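Local coordinates for protein-glutaminase (Chryseobacterium proteolyticum, PDB 2ZK9) that hydrolyses the side-chain amide of glutamine residues in proteins, deamidating them to glutamate, at residues L14-I18 with I52-Y58; S30-T34 with N160-T164; R36-D40 with S173-P178; Y43-H47 with G139-Y143. All blocks are in the same frame, centred on the assembly; numbering follows the deposited sequence.

Contact 1: residues L14-I18 with I52-Y58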
loop_
_atom_site.group_PDB
_atom_site.type_symbol
_atom_site.label_atom_id
_atom_site.label_comp_id
_atom_site.label_asym_id
_atom_site.label_seq_id
_atom_site.Cartn_x
_atom_site.Cartn_y
_atom_site.Cartn_z
ATOM N N LEU A 14 -2.573 12.850 -7.235
ATOM C CA LEU A 14 -1.622 11.962 -6.575
ATOM C C LEU A 14 -2.010 10.486 -6.821
ATOM O O LEU A 14 -1.115 9.647 -7.071
ATOM C CB LEU A 14 -1.556 12.287 -5.101
ATOM C CG LEU A 14 -0.979 13.618 -4.707
ATOM C CD1 LEU A 14 -1.316 13.912 -3.252
ATOM C CD2 LEU A 14 0.544 13.566 -4.919
ATOM N N PHE A 15 -3.289 10.147 -6.762
ATOM C CA PHE A 15 -3.721 8.789 -7.089
ATOM C C PHE A 15 -3.257 8.409 -8.501
ATOM O O PHE A 15 -2.715 7.313 -8.713
ATOM C CB PHE A 15 -5.242 8.667 -6.935
ATOM C CG PHE A 15 -5.671 7.252 -7.242
ATOM C CD1 PHE A 15 -6.075 6.856 -8.512
ATOM C CD2 PHE A 15 -5.645 6.317 -6.260
ATOM C CE1 PHE A 15 -6.399 5.546 -8.750
ATOM C CE2 PHE A 15 -5.954 5.000 -6.498
ATOM C CZ PHE A 15 -6.289 4.614 -7.750
ATOM N N ASN A 16 -3.500 9.299 -9.461
ATOM C CA ASN A 16 -3.080 9.006 -10.821
ATOM C C ASN A 16 -1.579 8.835 -10.945
ATOM O O ASN A 16 -1.084 7.956 -11.686
ATOM C CB ASN A 16 -3.618 10.118 -11.758
ATOM C CG ASN A 16 -5.109 10.062 -11.926
ATOM O OD1 ASN A 16 -5.787 9.051 -11.743
ATOM N ND2 ASN A 16 -5.613 11.262 -12.279
ATOM N N GLN A 17 -0.819 9.680 -10.252
ATOM C CA GLN A 17 0.636 9.553 -10.269
ATOM C C GLN A 17 1.069 8.190 -9.756
ATOM O O GLN A 17 1.986 7.566 -10.318
ATOM C CB GLN A 17 1.309 10.645 -9.445
ATOM C CG GLN A 17 1.059 12.052 -10.015
ATOM C CD GLN A 17 1.689 13.026 -9.091
ATOM O OE1 GLN A 17 2.866 12.822 -8.779
ATOM N NE2 GLN A 17 0.937 14.018 -8.627
ATOM N N ILE A 18 0.444 7.738 -8.697
ATOM C CA ILE A 18 0.746 6.385 -8.146
ATOM C C ILE A 18 0.363 5.329 -9.136
ATOM O O ILE A 18 1.159 4.415 -9.409
ATOM C CB ILE A 18 0.010 6.247 -6.791
ATOM C CG1 ILE A 18 0.707 7.101 -5.708
ATOM C CG2 ILE A 18 0.000 4.788 -6.392
ATOM C CD1 ILE A 18 -0.109 7.277 -4.469
ATOM N N ILE A 52 6.158 8.896 -3.686
ATOM C CA ILE A 52 5.493 9.709 -4.692
ATOM C C ILE A 52 4.791 10.914 -4.031
ATOM O O ILE A 52 4.894 12.039 -4.504
ATOM C CB ILE A 52 4.528 8.875 -5.542
ATOM C CG1 ILE A 52 5.350 7.847 -6.345
ATOM C CG2 ILE A 52 3.666 9.762 -6.397
ATOM C CD1 ILE A 52 4.558 6.774 -7.002
ATOM N N LEU A 53 4.116 10.691 -2.916
ATOM C CA LEU A 53 3.528 11.827 -2.203
ATOM C C LEU A 53 4.622 12.822 -1.778
ATOM O O LEU A 53 4.453 14.032 -1.963
ATOM C CB LEU A 53 2.731 11.396 -0.951
ATOM C CG LEU A 53 1.183 11.296 -1.200
ATOM C CD1 LEU A 53 0.859 10.244 -2.222
ATOM C CD2 LEU A 53 0.491 11.008 0.107
ATOM N N MET A 54 5.742 12.341 -1.255
ATOM C CA MET A 54 6.782 13.215 -0.819
ATOM C C MET A 54 7.413 13.983 -1.974
ATOM O O MET A 54 7.773 15.145 -1.811
ATOM C CB MET A 54 7.828 12.453 0.016
ATOM C CG MET A 54 7.315 11.981 1.343
ATOM S SD MET A 54 8.487 11.122 2.362
ATOM C CE MET A 54 9.697 12.366 2.732
ATOM N N ASN A 55 7.539 13.365 -3.121
ATOM C CA ASN A 55 8.032 14.064 -4.303
ATOM C C ASN A 55 7.194 15.306 -4.541
ATOM O O ASN A 55 7.716 16.297 -5.019
ATOM C CB ASN A 55 8.048 13.099 -5.473
ATOM C CG ASN A 55 9.184 12.041 -5.472
ATOM O OD1 ASN A 55 10.221 12.207 -4.782
ATOM N ND2 ASN A 55 8.933 11.031 -6.276
ATOM N N ASN A 56 5.918 15.227 -4.237
ATOM C CA ASN A 56 4.926 16.270 -4.408
ATOM C C ASN A 56 4.816 17.220 -3.225
ATOM O O ASN A 56 3.993 18.124 -3.256
ATOM C CB ASN A 56 3.519 15.674 -4.641
ATOM C CG ASN A 56 3.250 15.206 -6.038
ATOM O OD1 ASN A 56 2.743 15.879 -6.952
ATOM N ND2 ASN A 56 3.663 13.990 -6.363
ATOM N N GLY A 57 5.601 17.030 -2.182
ATOM C CA GLY A 57 5.571 17.871 -0.983
ATOM C C GLY A 57 4.565 17.416 0.064
ATOM O O GLY A 57 4.231 18.253 0.913
ATOM N N TYR A 58 4.105 16.170 0.048
ATOM C CA TYR A 58 3.158 15.661 1.023
ATOM C C TYR A 58 3.699 14.460 1.751
ATOM O O TYR A 58 4.454 13.643 1.215
ATOM C CB TYR A 58 1.814 15.278 0.346
ATOM C CG TYR A 58 1.242 16.468 -0.386
ATOM C CD1 TYR A 58 1.201 16.541 -1.760
ATOM C CD2 TYR A 58 0.745 17.528 0.346
ATOM C CE1 TYR A 58 0.695 17.621 -2.410
ATOM C CE2 TYR A 58 0.277 18.664 -0.294
ATOM C CZ TYR A 58 0.261 18.690 -1.692
ATOM O OH TYR A 58 -0.237 19.783 -2.341
#
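Gln17 on helix 8-19 and Asn56 at the end of helix 42-55 join their side-chain amides by a pair of hydrogen bonds. Asn56 ND2 gives a proton to Gln17 OE1 at 2.8 Å, with an N-H...O angle of 161°. Gln17 NE2 returns one to Asn56 OD1 at 3.1 Å. The two amide planes are turned 48° apart, so the pair is twisted, yet each acceptor lies in the plane of the amide that donates to it. The second proton of Asn56 ND2 goes to Ile52 O in the last helical turn, and this sets the rotation of the amide. Gln17 NE2 also bonds Ser13. Gln17 reaches across with its chain extended past CG.

Below the amides the contact is apolar. Leu14 has CG beside its backbone N (chi1 -67°) and splits its two methyls. CD2 slides along Asn56, 3.4 Å from CG of that amide. CD1 meets Tyr58 CD1 at 3.9 Å and lies near Leu53 CG. Ile18 CD1 touches Leu53 CD1 at 3.8 Å, and Ile18 CG1 packs on Ile52 CG2. Ile86 of strand 82-91 touches both Ile18 and Leu53. Gly57 closes helix 42-55 in a Schellman motif, and Tyr58 just after it points toward helix 8-19. The chemistry is thus layered: an uncharged amide pair on the partly exposed side exchanges two bonds, and each amide nitrogen has a further partner in its own helix, while branched aliphatic chains join the helices beneath.

Contact 2: residues S30-T34 with N160-T164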
loop_
_atom_site.group_PDB
_atom_site.type_symbol
_atom_site.label_atom_id
_atom_site.label_comp_id
_atom_site.label_asym_id
_atom_site.label_seq_id
_atom_site.Cartn_x
_atom_site.Cartn_y
_atom_site.Cartn_z
ATOM N N SER A 30 11.426 2.890 -13.271
ATOM C CA SER A 30 12.075 1.861 -12.490
ATOM C C SER A 30 12.222 2.224 -11.029
ATOM O O SER A 30 12.670 3.333 -10.748
ATOM C CB SER A 30 13.487 1.637 -13.059
ATOM O OG SER A 30 13.340 0.978 -14.332
ATOM N N PRO A 31 11.959 1.291 -10.116
ATOM C CA PRO A 31 11.185 0.069 -10.240
ATOM C C PRO A 31 9.697 0.424 -10.223
ATOM O O PRO A 31 9.254 1.290 -9.477
ATOM C CB PRO A 31 11.590 -0.704 -8.990
ATOM C CG PRO A 31 11.808 0.318 -7.965
ATOM C CD PRO A 31 12.341 1.566 -8.717
ATOM N N CYS A 32 8.956 -0.313 -11.009
ATOM C CA CYS A 32 7.513 -0.155 -11.008
ATOM C C CYS A 32 6.964 -0.744 -9.699
ATOM O O CYS A 32 7.557 -1.582 -9.053
ATOM C CB CYS A 32 6.921 -0.799 -12.257
ATOM S SG CYS A 32 7.236 -2.520 -12.474
ATOM N N ILE A 33 5.759 -0.255 -9.310
ATOM C CA ILE A 33 5.125 -0.709 -8.094
ATOM C C ILE A 33 4.277 -1.957 -8.418
ATOM O O ILE A 33 3.412 -1.929 -9.299
ATOM C CB ILE A 33 4.273 0.371 -7.435
ATOM C CG1 ILE A 33 5.035 1.662 -7.253
ATOM C CG2 ILE A 33 3.745 -0.168 -6.129
ATOM C CD1 ILE A 33 4.220 2.815 -6.704
ATOM N N THR A 34 4.556 -3.042 -7.709
ATOM C CA THR A 34 4.110 -4.387 -8.015
ATOM C C THR A 34 2.692 -4.672 -7.514
ATOM O O THR A 34 2.418 -5.710 -6.913
ATOM C CB THR A 34 5.148 -5.342 -7.428
ATOM O OG1 THR A 34 5.341 -5.034 -6.052
ATOM C CG2 THR A 34 6.493 -5.252 -8.159
ATOM N N ASN A 160 13.062 -0.345 -2.820
ATOM C CA ASN A 160 13.386 -0.453 -4.247
ATOM C C ASN A 160 13.915 -1.837 -4.566
ATOM O O ASN A 160 13.654 -2.365 -5.646
ATOM C CB ASN A 160 14.346 0.663 -4.650
ATOM C CG ASN A 160 13.683 1.995 -4.693
ATOM O OD1 ASN A 160 12.583 2.133 -5.276
ATOM N ND2 ASN A 160 14.348 3.024 -4.199
ATOM N N CYS A 161 14.677 -2.434 -3.645
ATOM C CA CYS A 161 15.221 -3.779 -3.864
ATOM C C CYS A 161 14.118 -4.802 -3.952
ATOM O O CYS A 161 14.109 -5.680 -4.848
ATOM C CB CYS A 161 16.165 -4.155 -2.702
ATOM S SG CYS A 161 17.261 -5.548 -3.067
ATOM N N VAL A 162 13.125 -4.715 -3.048
ATOM C CA VAL A 162 12.013 -5.676 -3.037
ATOM C C VAL A 162 11.176 -5.485 -4.289
ATOM O O VAL A 162 10.797 -6.464 -4.937
ATOM C CB VAL A 162 11.218 -5.537 -1.744
ATOM C CG1 VAL A 162 9.909 -6.285 -1.830
ATOM C CG2 VAL A 162 12.057 -5.985 -0.562
ATOM N N LEU A 163 10.839 -4.248 -4.625
ATOM C CA LEU A 163 10.060 -4.025 -5.846
ATOM C C LEU A 163 10.771 -4.607 -7.073
ATOM O O LEU A 163 10.126 -5.223 -7.926
ATOM C CB LEU A 163 9.760 -2.556 -6.056
ATOM C CG LEU A 163 8.835 -1.893 -5.016
ATOM C CD1 LEU A 163 8.749 -0.409 -5.306
ATOM C CD2 LEU A 163 7.471 -2.556 -5.006
ATOM N N THR A 164 12.082 -4.439 -7.175
ATOM C CA THR A 164 12.807 -4.993 -8.289
ATOM C C THR A 164 12.744 -6.507 -8.287
ATOM O O THR A 164 12.506 -7.128 -9.341
ATOM C CB THR A 164 14.247 -4.472 -8.303
ATOM O OG1 THR A 164 14.187 -3.062 -8.533
ATOM C CG2 THR A 164 15.057 -5.104 -9.393
HETATM O O HOH W 1 9.339 -3.485 -9.940
#
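Leu163 of helix 157-165 points at the loop 30-34 and touches it with CB and both methyls. Its CB lies 3.9 Å from Pro31 CB and close to Cys32 O. CG stands beside the backbone N (chi1 -66°), which carries the two methyls along the loop. CD1 comes near Pro31 CG and Cys32 O. CD2, at the other branch, meets Thr34 OG1 at 3.4 Å. An alanine here would keep the CB contacts, but the loss of both methyls is likely to open a gap beside Thr34 and Pro31.

Pro31 follows a cis peptide bond. Its CG sits 3.3 Å from Asn160 OD1, and its CB is 3.5 Å from Thr164 OG1, so the ring rests on side chains one helical turn apart. Asn160 OD1 has its polar partner in Lys48. No direct hydrogen bond joins the segments. One water does so instead, donating to Cys32 O and to Leu163 O, both at 2.8 Å.

Each segment also carries a disulfide to elsewhere: Cys32 to Cys23, and Cys161 to Cys183. Pro31 and Thr34 point to helix 157-165, while Ile33 points away and packs on Arg45 and Lys48 of helix 42-55. Leu163 also touches Lys48.

Contact 3: residues R36-D40 with S173-P178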
loop_
_atom_site.group_PDB
_atom_site.type_symbol
_atom_site.label_atom_id
_atom_site.label_comp_id
_atom_site.label_asym_id
_atom_site.label_seq_id
_atom_site.Cartn_x
_atom_site.Cartn_y
_atom_site.Cartn_z
ATOM N N ARG A 36 0.110 -5.596 -9.034
ATOM C CA ARG A 36 -0.464 -6.810 -9.616
ATOM C C ARG A 36 -0.001 -8.090 -8.947
ATOM O O ARG A 36 -0.519 -9.148 -9.334
ATOM C CB ARG A 36 -0.107 -6.856 -11.103
ATOM C CG ARG A 36 1.371 -6.958 -11.413
ATOM C CD ARG A 36 1.665 -6.921 -12.870
ATOM N NE ARG A 36 3.086 -7.076 -13.123
ATOM C CZ ARG A 36 3.658 -7.137 -14.300
ATOM N NH1 ARG A 36 2.899 -7.030 -15.383
ATOM N NH2 ARG A 36 4.961 -7.259 -14.391
ATOM N N TYR A 37 0.944 -8.022 -8.026
ATOM C CA TYR A 37 1.459 -9.167 -7.299
ATOM C C TYR A 37 1.167 -9.000 -5.828
ATOM O O TYR A 37 1.994 -8.529 -5.062
ATOM C CB TYR A 37 2.970 -9.304 -7.527
ATOM C CG TYR A 37 3.557 -10.549 -6.892
ATOM C CD1 TYR A 37 3.116 -11.800 -7.216
ATOM C CD2 TYR A 37 4.598 -10.425 -5.966
ATOM C CE1 TYR A 37 3.691 -12.933 -6.623
ATOM C CE2 TYR A 37 5.142 -11.550 -5.399
ATOM C CZ TYR A 37 4.718 -12.799 -5.700
ATOM O OH TYR A 37 5.328 -13.888 -5.114
ATOM N N PRO A 38 -0.040 -9.394 -5.395
ATOM C CA PRO A 38 -0.432 -9.164 -4.008
ATOM C C PRO A 38 0.082 -10.169 -3.012
ATOM O O PRO A 38 -0.228 -10.024 -1.819
ATOM C CB PRO A 38 -1.971 -9.153 -4.057
ATOM C CG PRO A 38 -2.229 -10.125 -5.156
ATOM C CD PRO A 38 -1.191 -9.793 -6.225
ATOM N N VAL A 39 0.834 -11.172 -3.418
ATOM C CA VAL A 39 1.298 -12.190 -2.496
ATOM C C VAL A 39 2.095 -11.589 -1.343
ATOM O O VAL A 39 1.926 -12.029 -0.208
ATOM C CB VAL A 39 2.133 -13.237 -3.253
ATOM C CG1 VAL A 39 2.782 -14.251 -2.315
ATOM C CG2 VAL A 39 1.302 -13.988 -4.296
ATOM N N ASP A 40 2.982 -10.635 -1.634
ATOM C CA ASP A 40 3.814 -10.083 -0.599
ATOM C C ASP A 40 4.340 -8.750 -1.121
ATOM O O ASP A 40 4.029 -8.346 -2.218
ATOM C CB ASP A 40 4.911 -11.061 -0.212
ATOM C CG ASP A 40 5.390 -11.038 1.218
ATOM O OD1 ASP A 40 5.765 -12.106 1.729
ATOM O OD2 ASP A 40 5.442 -9.941 1.839
ATOM N N SER A 173 0.664 -16.411 -7.507
ATOM C CA SER A 173 1.780 -17.330 -7.579
ATOM C C SER A 173 2.970 -16.577 -8.129
ATOM O O SER A 173 2.792 -15.711 -8.978
ATOM C CB SER A 173 1.419 -18.522 -8.463
ATOM O OG SER A 173 0.313 -19.270 -7.959
ATOM N N PRO A 174 4.189 -16.873 -7.719
ATOM C CA PRO A 174 4.512 -17.868 -6.697
ATOM C C PRO A 174 4.117 -17.435 -5.291
ATOM O O PRO A 174 4.099 -16.267 -4.961
ATOM C CB PRO A 174 6.038 -17.992 -6.818
ATOM C CG PRO A 174 6.471 -16.650 -7.281
ATOM C CD PRO A 174 5.390 -16.231 -8.243
ATOM N N SER A 175 3.789 -18.446 -4.464
ATOM C CA SER A 175 3.448 -18.228 -3.073
ATOM C C SER A 175 4.066 -19.387 -2.286
ATOM O O SER A 175 3.729 -20.535 -2.603
ATOM C CB SER A 175 1.969 -18.089 -2.787
ATOM O OG SER A 175 1.756 -17.920 -1.405
ATOM N N PRO A 176 4.953 -19.147 -1.319
ATOM C CA PRO A 176 5.511 -17.885 -0.891
ATOM C C PRO A 176 6.252 -17.111 -1.997
ATOM O O PRO A 176 6.693 -17.703 -3.003
ATOM C CB PRO A 176 6.539 -18.277 0.183
ATOM C CG PRO A 176 6.214 -19.651 0.650
ATOM C CD PRO A 176 5.400 -20.303 -0.453
ATOM N N ALA A 177 6.386 -15.819 -1.831
ATOM C CA ALA A 177 7.157 -15.023 -2.764
ATOM C C ALA A 177 8.603 -15.409 -2.704
ATOM O O ALA A 177 9.080 -15.985 -1.689
ATOM C CB ALA A 177 6.980 -13.565 -2.335
ATOM N N PRO A 178 9.364 -15.047 -3.712
ATOM C CA PRO A 178 10.810 -15.344 -3.665
ATOM C C PRO A 178 11.494 -14.636 -2.531
ATOM O O PRO A 178 11.046 -13.606 -2.020
ATOM C CB PRO A 178 11.309 -14.861 -4.988
ATOM C CG PRO A 178 10.219 -14.222 -5.715
ATOM C CD PRO A 178 8.979 -14.457 -4.957
HETATM O O HOH W 2 5.332 -14.723 0.598
#
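Tyr37 and Ala177 meet where two irregular loops pack at the surface, with no helix or strand in either. The 173-178 loop is proline-rich, and cis peptide bonds precede Pro174 and Pro176. Its partner is the loop that leads into helix 42-55.

One direct hydrogen bond crosses the contact. Tyr37 OH donates to Pro174 O at 2.7 Å, from a position tilted 21° out of the carbonyl plane. Tyr37 CG is anti to the backbone N (chi1 -175°), and this extends the ring out to the proline-rich loop. Ser173 O, Pro174 O and Ala177 CB all lie at the ring's edge. Phe166 makes an edge-to-face pair with the same ring.

The apolar contacts gather round this bond. Tyr37 CE1 lies 4.0 Å from Pro174 CD, and Tyr37 CE2 is 4.1 Å from Ala177 CB. Val39 CG1 is 4.3 Å from Ala177 CB, and Val39 also packs on Val78 of strand 77-80. Asp40 CB adds a contact of 3.9 Å with Ala177 CB. Two oxygens are separate van der Waals neighbours of the Val39 CG1 methyl: Pro174 O at 3.6 Å, and Ser175 OG.

A water makes the last link. The side chain of Asp40 lies about 4 Å from a bound sodium ion, so this end of the contact borders the ion's surroundings. The water donates to Asp40 OD1 and accepts from Ala177 N, both at 2.9 Å.

Contact 4: residues Y43-H47 with G139-Y143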
loop_
_atom_site.group_PDB
_atom_site.type_symbol
_atom_site.label_atom_id
_atom_site.label_comp_id
_atom_site.label_asym_id
_atom_site.label_seq_id
_atom_site.Cartn_x
_atom_site.Cartn_y
_atom_site.Cartn_z
ATOM N N TYR A 43 4.554 -3.778 2.188
ATOM C CA TYR A 43 5.338 -2.760 2.892
ATOM C C TYR A 43 6.096 -1.920 1.904
ATOM O O TYR A 43 6.208 -0.695 2.058
ATOM C CB TYR A 43 6.210 -3.477 3.944
ATOM C CG TYR A 43 7.010 -4.617 3.393
ATOM C CD1 TYR A 43 6.567 -5.924 3.350
ATOM C CD2 TYR A 43 8.267 -4.372 2.843
ATOM C CE1 TYR A 43 7.329 -6.961 2.817
ATOM C CE2 TYR A 43 9.036 -5.356 2.331
ATOM C CZ TYR A 43 8.576 -6.665 2.311
ATOM O OH TYR A 43 9.380 -7.643 1.767
ATOM N N ALA A 44 6.702 -2.558 0.895
ATOM C CA ALA A 44 7.474 -1.842 -0.125
ATOM C C ALA A 44 6.552 -1.034 -1.009
ATOM O O ALA A 44 6.844 0.115 -1.357
ATOM C CB ALA A 44 8.298 -2.842 -0.909
ATOM N N ARG A 45 5.407 -1.615 -1.411
ATOM C CA ARG A 45 4.476 -0.837 -2.236
ATOM C C ARG A 45 4.037 0.428 -1.515
ATOM O O ARG A 45 3.947 1.492 -2.102
ATOM C CB ARG A 45 3.288 -1.675 -2.673
ATOM C CG ARG A 45 3.623 -2.932 -3.466
ATOM C CD ARG A 45 2.454 -3.510 -4.190
ATOM N NE ARG A 45 1.274 -3.842 -3.357
ATOM C CZ ARG A 45 1.145 -4.954 -2.667
ATOM N NH1 ARG A 45 2.052 -5.903 -2.642
ATOM N NH2 ARG A 45 0.046 -5.147 -1.917
ATOM N N ALA A 46 3.734 0.296 -0.216
ATOM C CA ALA A 46 3.250 1.446 0.556
ATOM C C ALA A 46 4.306 2.506 0.685
ATOM O O ALA A 46 4.040 3.703 0.574
ATOM C CB ALA A 46 2.732 0.991 1.910
ATOM N N HIS A 47 5.571 2.097 0.933
ATOM C CA HIS A 47 6.620 3.080 1.103
ATOM C C HIS A 47 6.946 3.789 -0.218
ATOM O O HIS A 47 7.311 4.960 -0.215
ATOM C CB HIS A 47 7.859 2.404 1.708
ATOM C CG HIS A 47 8.528 3.225 2.761
ATOM N ND1 HIS A 47 7.846 3.766 3.754
ATOM C CD2 HIS A 47 9.835 3.528 3.018
ATOM C CE1 HIS A 47 8.629 4.365 4.622
ATOM N NE2 HIS A 47 9.859 4.245 4.166
ATOM N N GLY A 139 3.723 7.962 8.364
ATOM C CA GLY A 139 4.099 7.405 7.089
ATOM C C GLY A 139 5.477 6.828 7.031
ATOM O O GLY A 139 5.752 5.883 6.274
ATOM N N ASN A 140 6.386 7.396 7.823
ATOM C CA ASN A 140 7.786 6.947 7.749
ATOM C C ASN A 140 7.978 5.545 8.309
ATOM O O ASN A 140 9.032 4.954 8.072
ATOM C CB ASN A 140 8.749 7.955 8.335
ATOM C CG ASN A 140 8.778 8.099 9.804
ATOM O OD1 ASN A 140 9.875 8.572 10.289
ATOM N ND2 ASN A 140 7.772 7.790 10.487
ATOM N N VAL A 141 7.020 4.998 9.032
ATOM C CA VAL A 141 7.141 3.638 9.504
ATOM C C VAL A 141 7.010 2.679 8.331
ATOM O O VAL A 141 6.012 2.673 7.609
ATOM C CB VAL A 141 6.063 3.339 10.582
ATOM C CG1 VAL A 141 6.102 1.887 10.967
ATOM C CG2 VAL A 141 6.281 4.256 11.796
ATOM N N TYR A 142 8.005 1.830 8.163
ATOM C CA TYR A 142 8.006 0.837 7.094
ATOM C C TYR A 142 7.210 -0.392 7.476
ATOM O O TYR A 142 6.433 -0.938 6.670
ATOM C CB TYR A 142 9.422 0.456 6.809
ATOM C CG TYR A 142 9.719 -0.362 5.543
ATOM C CD1 TYR A 142 10.522 -1.465 5.623
ATOM C CD2 TYR A 142 9.252 0.018 4.294
ATOM C CE1 TYR A 142 10.850 -2.211 4.475
ATOM C CE2 TYR A 142 9.594 -0.655 3.170
ATOM C CZ TYR A 142 10.399 -1.767 3.260
ATOM O OH TYR A 142 10.729 -2.412 2.078
ATOM N N TYR A 143 7.378 -0.860 8.700
ATOM C CA TYR A 143 6.632 -1.997 9.239
ATOM C C TYR A 143 6.403 -1.744 10.746
ATOM O O TYR A 143 7.288 -1.281 11.442
ATOM C CB TYR A 143 7.328 -3.323 9.030
ATOM C CG TYR A 143 6.640 -4.487 9.681
ATOM C CD1 TYR A 143 5.380 -4.947 9.208
ATOM C CD2 TYR A 143 7.118 -5.072 10.839
ATOM C CE1 TYR A 143 4.705 -5.977 9.822
ATOM C CE2 TYR A 143 6.469 -6.109 11.451
ATOM C CZ TYR A 143 5.267 -6.564 10.937
ATOM O OH TYR A 143 4.648 -7.598 11.609
HETATM O O HOH W 3 5.338 0.427 4.532
HETATM O O HOH W 4 11.309 4.936 6.593
#
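Tyr142 O accepts a proton from a water at 2.8 Å, and the same water donates to Tyr43 O at 2.9 Å, linking the two backbones through one water. This bridge joins helix 42-55 to the turn at strand 141-144. A second water lies between His47 NE2 and Asn140 O. No direct hydrogen bond crosses the contact.

The side chains form an aromatic cluster with Tyr142 in the middle. Tyr142 CG is anti to the backbone N (chi1 -168°), which swings the ring in between Tyr43 and His47. Tyr43 turns its edge to the face of Tyr142 in an offset edge-to-face pair, with the planes at 82°. Tyr43 CD2 comes 3.4 Å from Tyr142 CZ. On the His47 side the roles reverse. Tyr142 presents its edge to the imidazole face, with CD2 3.6 Å from His47 CG. Tyr142 OH lies at the edge of the Tyr43 ring and is hydrogen-bonded to Asn158 of helix 157-165.

The imidazole edge faces backbone oxygens: His47 CE1 is 3.5 Å from Asn140 O and 3.6 Å from Gly139 O. Lys62 NZ bonds His47 ND1, Gly139 O and Val141 O. A leucine in place of His47 would probably leave Lys62 and the bridging water each short of a partner and take away the flat face that meets the Tyr142 edge. The contact therefore combines close ring packing with polar groups held by waters, Lys62 and Asn158. If Lys62 is charged and donates, ND1 is probably the unprotonated nitrogen of the imidazole.

In the fold
From the N terminus, helix 8-19 enters contact 1, which closes a short loop by pairing it with the end of helix 42-55. The chain between them supplies the first segments of contacts 2, 3 and 4 in turn. Contacts 2 and 3 close long loops back from helix 157-165 and from the 173-178 loop. Contact 4 joins helix 42-55 to the 139-143 turn, and lies within the spans of both. Contact 1 crosses the other three, and contacts 2 and 3 cross each other. Ile52 touches Ile33 between contacts 1 and 2. Helix 42-55 carries segments of contacts 1 and 4, and its Arg45 packs on residues of contacts 2 and 3.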